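Local structure of uncharacterized protein DUF1185 (Bordetella bronchiseptica RB50, 3BYQ) at residues D75-Y80 with S108-P113; M130-H135 with A165-T170; A84-G87 with E93-A96; A36-P41 with A55-L60; R10-E15 with V69-K74. The protein is of unknown function but adopts a variant of the Bacillus chorismate mutase fold and probably plays a part in amino-acid metabolism. All coordinates share one frame; numbering follows the deposited sequence.

Contact 1. Residues D75-Y80 with S108-P113; sequences DNIEVY and SVLGEP
The ring of Y80 meets the turn after helix 98-109 in two ways. At its edge, near the ring plane, sits the methyl CD1 of L110, 3.5 Å from Y80 CD2. The pyrrolidine of P113 comes in at a slant to the ring, its CG 3.7 Å from Y80 OH. The aromatic side chain and that of L110 run past each other in opposite directions, whereas the second methyl of L110, CD2, stands 4.2 Å from I77 CG1, where the two side chains cross at about a right angle. With CG between the backbone N and the carbonyl carbon (chi1 55°), the ring of Y80 is directed at L110 and P113. The contact is van der Waals throughout; its one polar group, Y80 OH, lies against P113 and is hydrogen-bonded outside, to A115 O. A Schellman motif ends the helix: G111, at positive phi, donates its N to S108 O, and E112 N bonds to R107 O. On the other segment E78 and V79 both face G169, a classic beta bulge. I77 also touches L72 of helix 51-72, and M106 and R107 of helix 98-109 pack on Y80, so the contact joins two helices to the underlying sheet.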
# COMPACT_ATOMS: atom_id res chain seq x y z
N ASP B 75 6.25 32.03 -17.22
CA ASP B 75 6.19 33.16 -16.28
C ASP B 75 5.59 32.82 -14.91
O ASP B 75 5.55 33.66 -14.01
CB ASP B 75 5.34 34.28 -16.88
N ASN B 76 5.15 31.58 -14.74
CA ASN B 76 4.44 31.20 -13.54
C ASN B 76 5.17 30.27 -12.59
O ASN B 76 4.59 29.81 -11.63
CB ASN B 76 3.13 30.54 -13.94
CG ASN B 76 2.23 31.47 -14.70
OD1 ASN B 76 2.04 32.62 -14.30
ND2 ASN B 76 1.67 30.99 -15.79
N ILE B 77 6.43 30.03 -12.85
CA ILE B 77 7.18 29.06 -12.07
C ILE B 77 7.87 29.66 -10.85
O ILE B 77 8.69 30.57 -10.96
CB ILE B 77 8.26 28.35 -12.94
CG1 ILE B 77 7.69 27.84 -14.28
CG2 ILE B 77 8.97 27.25 -12.12
CD1 ILE B 77 6.49 26.92 -14.22
N GLU B 78 7.54 29.11 -9.69
CA GLU B 78 8.16 29.52 -8.45
C GLU B 78 8.80 28.43 -7.64
O GLU B 78 9.61 28.73 -6.82
CB GLU B 78 7.20 30.31 -7.58
CG GLU B 78 6.65 31.56 -8.25
CD GLU B 78 5.84 32.45 -7.30
OE1 GLU B 78 5.91 32.32 -6.06
OE2 GLU B 78 5.13 33.30 -7.84
N VAL B 79 8.44 27.16 -7.84
CA VAL B 79 9.04 26.05 -7.09
C VAL B 79 9.39 24.89 -8.03
O VAL B 79 8.82 24.77 -9.10
CB VAL B 79 8.10 25.53 -5.94
CG1 VAL B 79 7.81 26.65 -4.91
CG2 VAL B 79 6.80 24.93 -6.48
N TYR B 80 10.35 24.08 -7.61
CA TYR B 80 10.69 22.88 -8.40
C TYR B 80 11.31 21.78 -7.54
O TYR B 80 11.59 21.97 -6.36
CB TYR B 80 11.57 23.22 -9.66
CG TYR B 80 12.89 23.99 -9.47
CD1 TYR B 80 13.56 24.09 -8.24
CD2 TYR B 80 13.50 24.55 -10.58
CE1 TYR B 80 14.79 24.82 -8.14
CE2 TYR B 80 14.74 25.20 -10.49
CZ TYR B 80 15.37 25.35 -9.29
OH TYR B 80 16.56 26.08 -9.29
N SER B 108 18.57 25.05 -16.72
CA SER B 108 18.88 25.71 -18.00
C SER B 108 17.63 26.16 -18.76
O SER B 108 17.58 27.25 -19.31
CB SER B 108 19.77 24.82 -18.87
OG SER B 108 21.04 24.66 -18.23
N VAL B 109 16.60 25.32 -18.74
CA VAL B 109 15.30 25.65 -19.36
C VAL B 109 14.68 26.88 -18.72
O VAL B 109 14.11 27.72 -19.39
CB VAL B 109 14.33 24.45 -19.31
CG1 VAL B 109 12.86 24.87 -19.51
CG2 VAL B 109 14.82 23.37 -20.28
N LEU B 110 14.90 27.02 -17.42
CA LEU B 110 14.35 28.13 -16.64
C LEU B 110 15.22 29.40 -16.56
O LEU B 110 14.92 30.28 -15.76
CB LEU B 110 14.03 27.65 -15.24
CG LEU B 110 12.91 26.63 -15.07
CD1 LEU B 110 12.72 26.11 -13.63
CD2 LEU B 110 11.61 27.27 -15.58
N GLY B 111 16.29 29.50 -17.33
CA GLY B 111 17.14 30.72 -17.28
C GLY B 111 18.10 30.77 -16.09
O GLY B 111 18.49 31.84 -15.63
N GLU B 112 18.46 29.60 -15.62
CA GLU B 112 19.45 29.44 -14.50
C GLU B 112 19.05 30.09 -13.16
O GLU B 112 19.82 30.89 -12.59
CB GLU B 112 20.86 29.90 -14.92
CG GLU B 112 21.38 29.30 -16.23
CD GLU B 112 21.60 27.81 -16.18
OE1 GLU B 112 21.52 27.23 -15.08
OE2 GLU B 112 21.86 27.24 -17.26
N PRO B 113 17.84 29.76 -12.65
CA PRO B 113 17.55 30.17 -11.28
C PRO B 113 18.63 29.60 -10.36
O PRO B 113 19.26 28.58 -10.68
CB PRO B 113 16.18 29.58 -11.00
CG PRO B 113 16.01 28.46 -12.04
CD PRO B 113 16.79 28.87 -13.21

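Contact 2. Residues M130-H135 with A165-T170; sequences MMVPVH and ALVMGT. With EDO (1,2-ethanediol), chain T.
V167 touches V132 and V134 although their two strands are not partners in the sheet. Strand 79-86 runs between them, hydrogen-bonded antiparallel to each, yet the CA atoms of V134 and V167 are only 7.7 Å apart. That is short for strands separated by a third, and consistent with the sheet bending or branching at strand 79-86. V167 gives one methyl to each of the two valines. Its CG1, anti to the backbone N (chi1 177°), lies 3.6 Å from V134 CG1, the two side chains crossing nearly at a right angle; its CG2 lies 4.0 Å from V132 CG1, and there the side chains slide past each other in opposite directions. S81 of the intervening strand packs against both V132 and V134. The three valines, all buried, lie on the face of the mixed sheet turned away from helix 51-72, in what has been described as a variant of the Bacillus chorismate mutase fold. Elsewhere on strand 130-136, P133 and H135 pack on A119 and M116 of a second subunit, while the imidazole NE2 of H135 is bonded to M116 O of its own chain. The selenomethionine M168 turns away from the valines and packs on L68 of helix 51-72. Where the strand gives way to a loop, T170 grips a 1,2-ethanediol, probably from the crystallisation liquor, at two points: O2 of the diol donates to T170 O at 2.7 Å, and O1 pairs with T170 OG1, also at 2.7 Å. T170 OG1 is also hydrogen-bonded to K30 N.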
# COMPACT_ATOMS: atom_id res chain seq x y z
N MSE B 130 5.72 8.19 -4.21
CA MSE B 130 6.70 8.93 -3.43
C MSE B 130 6.40 10.41 -3.36
O MSE B 130 6.11 11.03 -4.37
CB MSE B 130 8.09 8.70 -4.11
CG MSE B 130 9.30 9.21 -3.40
SE MSE B 130 10.92 8.51 -4.20
CE MSE B 130 10.88 9.49 -5.85
N MSE B 131 6.51 10.97 -2.15
CA MSE B 131 6.32 12.41 -1.93
C MSE B 131 7.56 13.11 -2.38
O MSE B 131 8.67 12.77 -1.95
CB MSE B 131 6.13 12.79 -0.45
CG MSE B 131 4.95 12.20 0.23
SE MSE B 131 3.28 12.69 -0.56
CE MSE B 131 3.31 14.60 -0.38
N VAL B 132 7.39 14.11 -3.24
CA VAL B 132 8.54 14.87 -3.78
C VAL B 132 8.53 16.29 -3.23
O VAL B 132 7.57 17.03 -3.43
CB VAL B 132 8.52 14.91 -5.34
CG1 VAL B 132 9.79 15.68 -5.87
CG2 VAL B 132 8.46 13.49 -5.89
N PRO B 133 9.59 16.68 -2.55
CA PRO B 133 9.53 17.99 -1.92
C PRO B 133 9.99 19.06 -2.87
O PRO B 133 10.90 18.84 -3.66
CB PRO B 133 10.55 17.85 -0.79
CG PRO B 133 11.54 16.91 -1.34
CD PRO B 133 10.77 15.91 -2.10
N VAL B 134 9.36 20.23 -2.76
CA VAL B 134 9.74 21.37 -3.58
C VAL B 134 10.10 22.58 -2.74
O VAL B 134 9.75 22.71 -1.56
CB VAL B 134 8.60 21.82 -4.57
CG1 VAL B 134 8.16 20.68 -5.46
CG2 VAL B 134 7.35 22.40 -3.83
N HIS B 135 10.89 23.45 -3.35
CA HIS B 135 11.18 24.73 -2.73
C HIS B 135 11.34 25.83 -3.77
O HIS B 135 11.29 25.57 -5.00
CB HIS B 135 12.29 24.67 -1.70
CG HIS B 135 13.65 24.38 -2.23
ND1 HIS B 135 14.46 23.41 -1.66
CD2 HIS B 135 14.40 24.98 -3.19
CE1 HIS B 135 15.63 23.41 -2.28
NE2 HIS B 135 15.62 24.35 -3.21
N ALA B 165 11.65 11.94 -13.02
CA ALA B 165 10.64 12.98 -12.91
C ALA B 165 11.17 14.35 -12.57
O ALA B 165 12.19 14.49 -11.85
CB ALA B 165 9.61 12.56 -11.82
N LEU B 166 10.45 15.35 -13.08
CA LEU B 166 10.69 16.74 -12.69
C LEU B 166 9.38 17.29 -12.19
O LEU B 166 8.30 16.87 -12.64
CB LEU B 166 11.18 17.58 -13.86
CG LEU B 166 12.55 17.19 -14.44
CD1 LEU B 166 12.90 18.06 -15.63
CD2 LEU B 166 13.61 17.29 -13.38
N VAL B 167 9.48 18.25 -11.30
CA VAL B 167 8.34 18.94 -10.73
C VAL B 167 8.53 20.45 -10.82
O VAL B 167 9.61 20.95 -10.57
CB VAL B 167 8.12 18.56 -9.26
CG1 VAL B 167 6.94 19.35 -8.63
CG2 VAL B 167 7.90 17.05 -9.12
N MSE B 168 7.46 21.15 -11.20
CA MSE B 168 7.39 22.61 -11.12
C MSE B 168 6.06 23.02 -10.54
O MSE B 168 5.05 22.32 -10.69
CB MSE B 168 7.56 23.32 -12.46
CG MSE B 168 8.94 23.10 -13.10
SE MSE B 168 9.01 24.12 -14.74
CE MSE B 168 10.58 23.29 -15.49
N GLY B 169 6.07 24.18 -9.91
CA GLY B 169 4.88 24.73 -9.27
C GLY B 169 4.86 26.24 -9.31
O GLY B 169 5.89 26.87 -9.56
N THR B 170 3.68 26.80 -9.02
CA THR B 170 3.39 28.22 -9.27
C THR B 170 3.45 29.19 -8.09
O THR B 170 3.40 30.40 -8.30
CB THR B 170 2.01 28.38 -9.91
OG1 THR B 170 1.01 27.93 -8.97
CG2 THR B 170 1.95 27.60 -11.18
C1 EDO T . -0.59 30.76 -7.52
O1 EDO T . 0.33 29.76 -7.09
C2 EDO T . 0.05 32.13 -7.69
O2 EDO T . 1.44 32.07 -7.42

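Contact 3. Residues A84-G87 with E93-A96; sequences AIVG and EHGA
Side chain against backbone is the main kind of interaction between A84-G87 and E93-A96. The methyl CG2 of V86 presses on the peptide of G95, 3.4 Å from G95 N and 3.6 Å from G95 CA. A84 CB meets the same residue further along, 3.8 Å from G95 O. Because G95 has no side chain, the short, weakly bonded helix comes right down on the strand, and the CA atoms of A84 and G95 are only 5.3 Å apart. Side chain against side chain adds less. V86 CG1, anti to the backbone N (chi1 -177°), lies 4.1 Å from H94 CB and near the plane of the imidazole, at its edge; the two side chains cross at about a right angle, and the ring leads away to pack on N40. Charge is kept out of the interface: the carboxylate of E93 forms a salt bridge with R173 of a second subunit and accepts a hydrogen bond from R177 N of that subunit. The chemistry is therefore divided: the methyls of A84 and V86 fit against the bare backbone of G95, without polar bonds between the segments, while E93, turned away from the strand, makes an ionic link to a second subunit.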
# COMPACT_ATOMS: atom_id res chain seq x y z
N ALA B 84 13.61 10.39 -8.73
CA ALA B 84 13.85 9.14 -9.47
C ALA B 84 13.41 7.92 -8.68
O ALA B 84 13.62 7.84 -7.50
CB ALA B 84 15.32 8.97 -9.83
N ILE B 85 12.81 6.97 -9.38
CA ILE B 85 12.44 5.69 -8.81
C ILE B 85 13.04 4.61 -9.73
O ILE B 85 12.64 4.47 -10.90
CB ILE B 85 10.91 5.44 -8.65
CG1 ILE B 85 10.26 6.66 -8.01
CG2 ILE B 85 10.66 4.12 -7.80
CD1 ILE B 85 8.77 6.61 -7.89
N VAL B 86 13.94 3.83 -9.15
CA VAL B 86 14.64 2.80 -9.89
C VAL B 86 13.97 1.47 -9.59
O VAL B 86 13.56 1.22 -8.47
CB VAL B 86 16.16 2.74 -9.52
CG1 VAL B 86 16.91 1.70 -10.38
CG2 VAL B 86 16.81 4.14 -9.65
N GLY B 87 13.85 0.65 -10.62
CA GLY B 87 13.27 -0.68 -10.45
C GLY B 87 14.14 -1.59 -9.63
O GLY B 87 15.38 -1.34 -9.46
N GLU B 93 22.35 4.24 -7.48
CA GLU B 93 23.23 5.04 -8.35
C GLU B 93 22.61 5.29 -9.73
O GLU B 93 22.88 6.31 -10.37
CB GLU B 93 24.63 4.44 -8.45
CG GLU B 93 25.69 5.44 -8.70
CD GLU B 93 25.96 6.31 -7.50
OE1 GLU B 93 25.41 6.00 -6.42
OE2 GLU B 93 26.75 7.27 -7.63
N HIS B 94 21.74 4.39 -10.18
CA HIS B 94 21.08 4.56 -11.49
C HIS B 94 20.05 5.71 -11.48
O HIS B 94 19.66 6.23 -12.51
CB HIS B 94 20.38 3.28 -11.93
CG HIS B 94 21.29 2.11 -12.11
ND1 HIS B 94 20.85 0.81 -11.99
CD2 HIS B 94 22.62 2.04 -12.38
CE1 HIS B 94 21.87 -0.01 -12.18
NE2 HIS B 94 22.96 0.71 -12.42
N GLY B 95 19.58 6.03 -10.28
CA GLY B 95 18.69 7.15 -10.09
C GLY B 95 19.48 8.41 -9.78
O GLY B 95 19.07 9.50 -10.11
N ALA B 96 20.62 8.24 -9.14
CA ALA B 96 21.43 9.37 -8.72
C ALA B 96 21.99 10.18 -9.88
O ALA B 96 22.37 11.35 -9.71
CB ALA B 96 22.53 8.91 -7.77

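Contact 4. Residues A36-P41 with A55-L60; sequences AVIRNP and AELRSL. With EDO (1,2-ethanediol), chain Q.
Strand 36-39 and the helical segment 55-60 run in nearly opposite directions, at 149°, with their axes 12.0 Å apart at closest approach. The spacing is somewhat wider than the roughly 10 Å usual between a helix and a sheet, and the contact belongs to the alpha/beta layering of this chorismate-mutase-like fold: helix 51-72 follows strand 29-39 in the chain and turns back over the sheet. Two strand residues on the same face fill the interface. A36 CB touches L60 CD1 at 4.0 Å. I38 reaches further, its CD1 standing 3.8 Å from L57 CD2, with the two side chains crossing at a slant, while its other branch, CG2, approaches L60 CD2 at 4.3 Å. The position of CG1, between the backbone N and the carbonyl carbon (chi1 77°), sends the long arm of I38 to L57 and leaves the short one for L60. All four residues are buried, and F164 of strand 161-169 packs against both I38 and L57, while W98 touches L60. V37, on the reverse face of the strand, turns away from the helix. The helix itself is kinked here: the N atoms of S59 and L60 miss the bond to the turn before, and S59 N bonds instead to E56 O, three residues back. R58, bent at chi2 and chi3, packs against helix 98-109, and its NH2 makes a salt bridge with E100. The guanidinium also holds a 1,2-ethanediol at its edge: R58 NH1 donates to the diol atom O2 at 3.0 Å, with an N-H...O angle of 149°.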
# COMPACT_ATOMS: atom_id res chain seq x y z
N ALA B 36 8.93 10.13 -16.92
CA ALA B 36 9.24 9.21 -18.02
C ALA B 36 9.79 7.91 -17.44
O ALA B 36 10.68 7.93 -16.56
CB ALA B 36 10.27 9.81 -18.99
N VAL B 37 9.27 6.81 -18.00
CA VAL B 37 9.68 5.45 -17.66
C VAL B 37 10.55 4.96 -18.79
O VAL B 37 10.12 4.93 -19.93
CB VAL B 37 8.49 4.51 -17.48
CG1 VAL B 37 8.96 3.11 -17.18
CG2 VAL B 37 7.55 5.03 -16.37
N ILE B 38 11.80 4.66 -18.45
CA ILE B 38 12.79 4.21 -19.42
C ILE B 38 13.40 2.87 -19.04
O ILE B 38 13.35 2.46 -17.92
CB ILE B 38 13.89 5.25 -19.69
CG1 ILE B 38 14.94 5.32 -18.56
CG2 ILE B 38 13.27 6.64 -19.96
CD1 ILE B 38 16.24 6.11 -18.94
N ARG B 39 13.92 2.17 -20.04
CA ARG B 39 14.62 0.92 -19.78
C ARG B 39 15.91 1.26 -19.06
O ARG B 39 16.56 2.26 -19.35
CB ARG B 39 14.95 0.21 -21.10
CG ARG B 39 15.60 -1.14 -20.91
CD ARG B 39 15.74 -1.88 -22.23
NE ARG B 39 16.62 -1.18 -23.14
CZ ARG B 39 17.96 -1.25 -23.11
NH1 ARG B 39 18.57 -1.94 -22.17
NH2 ARG B 39 18.66 -0.57 -24.02
N ASN B 40 16.27 0.41 -18.11
CA ASN B 40 17.53 0.55 -17.41
C ASN B 40 18.60 -0.27 -18.12
O ASN B 40 18.59 -1.49 -18.03
CB ASN B 40 17.43 0.05 -15.97
CG ASN B 40 18.67 0.30 -15.15
OD1 ASN B 40 19.70 0.67 -15.69
ND2 ASN B 40 18.57 0.12 -13.84
N PRO B 41 19.55 0.38 -18.83
CA PRO B 41 20.56 -0.43 -19.54
C PRO B 41 21.56 -1.18 -18.65
O PRO B 41 22.35 -1.99 -19.18
CB PRO B 41 21.34 0.62 -20.35
CG PRO B 41 20.56 1.84 -20.30
CD PRO B 41 19.82 1.81 -19.00
N ALA B 55 25.25 11.69 -18.97
CA ALA B 55 25.39 12.72 -20.02
C ALA B 55 24.22 12.72 -20.98
O ALA B 55 23.64 13.78 -21.28
CB ALA B 55 26.71 12.52 -20.80
N GLU B 56 23.85 11.54 -21.45
CA GLU B 56 22.74 11.45 -22.40
C GLU B 56 21.38 11.83 -21.79
O GLU B 56 20.54 12.42 -22.46
CB GLU B 56 22.64 10.09 -23.06
CG GLU B 56 21.77 10.20 -24.32
CD GLU B 56 21.51 8.88 -25.01
OE1 GLU B 56 22.23 7.89 -24.71
OE2 GLU B 56 20.58 8.89 -25.87
N LEU B 57 21.22 11.54 -20.51
CA LEU B 57 19.98 11.83 -19.79
C LEU B 57 19.66 13.31 -19.70
O LEU B 57 18.53 13.69 -19.45
CB LEU B 57 19.98 11.18 -18.40
CG LEU B 57 19.72 9.67 -18.42
CD1 LEU B 57 20.19 9.05 -17.07
CD2 LEU B 57 18.25 9.34 -18.75
N ARG B 58 20.65 14.16 -19.94
CA ARG B 58 20.38 15.59 -19.92
C ARG B 58 19.27 15.94 -20.90
O ARG B 58 18.43 16.77 -20.61
CB ARG B 58 21.65 16.40 -20.20
CG ARG B 58 21.57 17.88 -19.87
CD ARG B 58 21.78 18.15 -18.39
NE ARG B 58 23.13 17.80 -17.97
CZ ARG B 58 24.21 18.54 -18.23
NH1 ARG B 58 24.12 19.73 -18.80
NH2 ARG B 58 25.40 18.12 -17.83
N SER B 59 19.25 15.24 -22.04
CA SER B 59 18.22 15.48 -23.07
C SER B 59 16.82 15.12 -22.58
O SER B 59 15.83 15.73 -22.97
CB SER B 59 18.52 14.74 -24.38
OG SER B 59 18.57 13.34 -24.19
N LEU B 60 16.75 14.10 -21.76
CA LEU B 60 15.48 13.69 -21.14
C LEU B 60 15.03 14.79 -20.17
O LEU B 60 13.86 15.13 -20.10
CB LEU B 60 15.63 12.37 -20.40
CG LEU B 60 14.34 11.80 -19.81
CD1 LEU B 60 13.34 11.47 -20.93
CD2 LEU B 60 14.62 10.55 -18.93
C1 EDO Q . 20.97 21.21 -21.32
O1 EDO Q . 21.61 20.32 -22.25
C2 EDO Q . 22.02 21.97 -20.53
O2 EDO Q . 21.91 21.68 -19.13

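Contact 5. Residues R10-E15 with V69-K74; sequences RTLIVE and VDTLGK
Helix 51-72 ends over strand 7-17, the strand that ends the sheet within this chain, and here its last turn rests on that strand. T71 is the residue that faces the strand most fully, and each of its branches has a different neighbour. Its OG1 lies 3.6 Å from L12 CD2, the two side chains reaching toward each other tip to tip; its methyl CG2 lies 3.6 Å from V14 CG2, and those two side chains slide past each other in opposite directions. The polar need of the hydroxyl is met by E67 O, and L12 only touches it. With OG1 anti to the carbonyl carbon (chi1 -59°), the bond back to E67 O, one turn earlier in the helix, fixes the rotation and leaves the methyl facing V14. A looser touch follows at L72, whose CD2 is 4.5 Å from V14 CG1. The helix then stops: G73, at positive phi, still donates its N to V69 O at 2.7 Å before the chain turns off. The contact lies near the surface, and tetraethylene glycol and 1,2-ethanediol, probably from the crystallisation liquor, are bound close to L12 and V14. Along R10-E15 the strand pairs antiparallel with a strand of a third subunit, together with a salt bridge from E15 to K9 of that subunit. This is the helix-on-sheet packing of an alpha/beta layer; here the sheet also runs on into a neighbouring subunit.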
# COMPACT_ATOMS: atom_id res chain seq x y z
N ARG B 10 5.05 7.91 -20.36
CA ARG B 10 5.23 9.19 -19.69
C ARG B 10 3.93 9.58 -19.02
O ARG B 10 2.85 9.15 -19.43
CB ARG B 10 5.59 10.26 -20.72
CG ARG B 10 6.99 10.17 -21.29
CD ARG B 10 7.17 11.12 -22.44
NE ARG B 10 7.13 12.52 -22.02
CZ ARG B 10 7.19 13.56 -22.83
NH1 ARG B 10 7.40 13.40 -24.12
NH2 ARG B 10 7.09 14.78 -22.32
N THR B 11 4.03 10.32 -17.94
CA THR B 11 2.86 10.91 -17.32
C THR B 11 3.11 12.37 -17.02
O THR B 11 4.24 12.78 -16.73
CB THR B 11 2.37 10.19 -16.05
OG1 THR B 11 3.35 10.34 -15.01
CG2 THR B 11 2.09 8.71 -16.35
N LEU B 12 2.06 13.14 -17.19
CA LEU B 12 2.06 14.54 -16.82
C LEU B 12 0.94 14.68 -15.81
O LEU B 12 -0.15 14.24 -16.09
CB LEU B 12 1.78 15.41 -18.03
CG LEU B 12 1.65 16.92 -17.81
CD1 LEU B 12 2.96 17.47 -17.33
CD2 LEU B 12 1.24 17.60 -19.10
N ILE B 13 1.22 15.22 -14.63
CA ILE B 13 0.13 15.46 -13.68
C ILE B 13 0.15 16.91 -13.26
O ILE B 13 1.22 17.53 -13.10
CB ILE B 13 0.10 14.52 -12.47
CG1 ILE B 13 1.32 14.76 -11.57
CG2 ILE B 13 0.02 13.06 -12.93
CD1 ILE B 13 1.35 13.86 -10.34
N VAL B 14 -1.05 17.46 -13.16
CA VAL B 14 -1.24 18.85 -12.73
C VAL B 14 -2.24 18.81 -11.60
O VAL B 14 -3.37 18.42 -11.78
CB VAL B 14 -1.71 19.85 -13.82
CG1 VAL B 14 -1.83 21.27 -13.24
CG2 VAL B 14 -0.73 19.83 -15.02
N GLU B 15 -1.78 19.20 -10.42
CA GLU B 15 -2.61 19.24 -9.22
C GLU B 15 -2.89 20.69 -8.89
O GLU B 15 -1.96 21.47 -8.66
CB GLU B 15 -1.84 18.57 -8.06
CG GLU B 15 -2.58 18.52 -6.74
CD GLU B 15 -1.66 18.19 -5.57
OE1 GLU B 15 -0.75 19.00 -5.21
OE2 GLU B 15 -1.88 17.11 -4.99
N VAL B 69 7.14 23.69 -18.46
CA VAL B 69 7.02 25.13 -18.73
C VAL B 69 5.88 25.38 -19.69
O VAL B 69 5.07 26.30 -19.49
CB VAL B 69 8.34 25.75 -19.24
CG1 VAL B 69 8.10 27.13 -19.86
CG2 VAL B 69 9.30 25.84 -18.09
N ASP B 70 5.77 24.54 -20.71
CA ASP B 70 4.67 24.68 -21.67
C ASP B 70 3.30 24.48 -21.00
O ASP B 70 2.30 25.06 -21.41
CB ASP B 70 4.81 23.71 -22.84
CG ASP B 70 6.00 24.03 -23.76
OD1 ASP B 70 6.63 25.11 -23.60
OD2 ASP B 70 6.32 23.18 -24.64
N THR B 71 3.27 23.67 -19.95
CA THR B 71 2.03 23.35 -19.24
C THR B 71 1.62 24.44 -18.28
O THR B 71 0.47 24.85 -18.26
CB THR B 71 2.19 22.00 -18.46
OG1 THR B 71 2.50 20.95 -19.40
CG2 THR B 71 0.95 21.64 -17.63
N LEU B 72 2.56 24.92 -17.48
CA LEU B 72 2.26 25.90 -16.45
C LEU B 72 2.42 27.35 -16.87
O LEU B 72 1.83 28.24 -16.25
CB LEU B 72 3.10 25.66 -15.21
CG LEU B 72 2.84 24.38 -14.41
CD1 LEU B 72 3.80 24.28 -13.19
CD2 LEU B 72 1.38 24.30 -13.93
N GLY B 73 3.22 27.56 -17.91
CA GLY B 73 3.58 28.88 -18.42
C GLY B 73 4.90 29.30 -17.80
O GLY B 73 5.07 29.26 -16.58
N LYS B 74 5.83 29.69 -18.65
CA LYS B 74 7.19 30.05 -18.23
C LYS B 74 7.23 31.15 -17.17
O LYS B 74 8.08 31.13 -16.30
CB LYS B 74 8.04 30.48 -19.45

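Overall arrangement
Taken together, the five contacts trace one mixed sheet and the helices over it. Contacts 4 and 5 sit on the same helix 51-72, their centres about 19 Å apart, and A36 CB packs on R10 CG where their strands adjoin. The contact 5 end of that helix touches contacts 1 and 2: L72 CB lies 3.8 Å from I77 CD1, and L72 CD1 3.4 Å from M168 O. Contacts 1 and 2 pair through G169, whose O lies 2.8 Å from E78 N. Contact 3, about 24 Å from contact 1 between centres, meets contact 4 where H94 ND1 lies 3.0 Å from N40 ND2. Contacts 2 and 3 touch a second subunit, contacts 2 and 5 a third. The ethanediol on R58 also bonds S108, linking contacts 4 and 1.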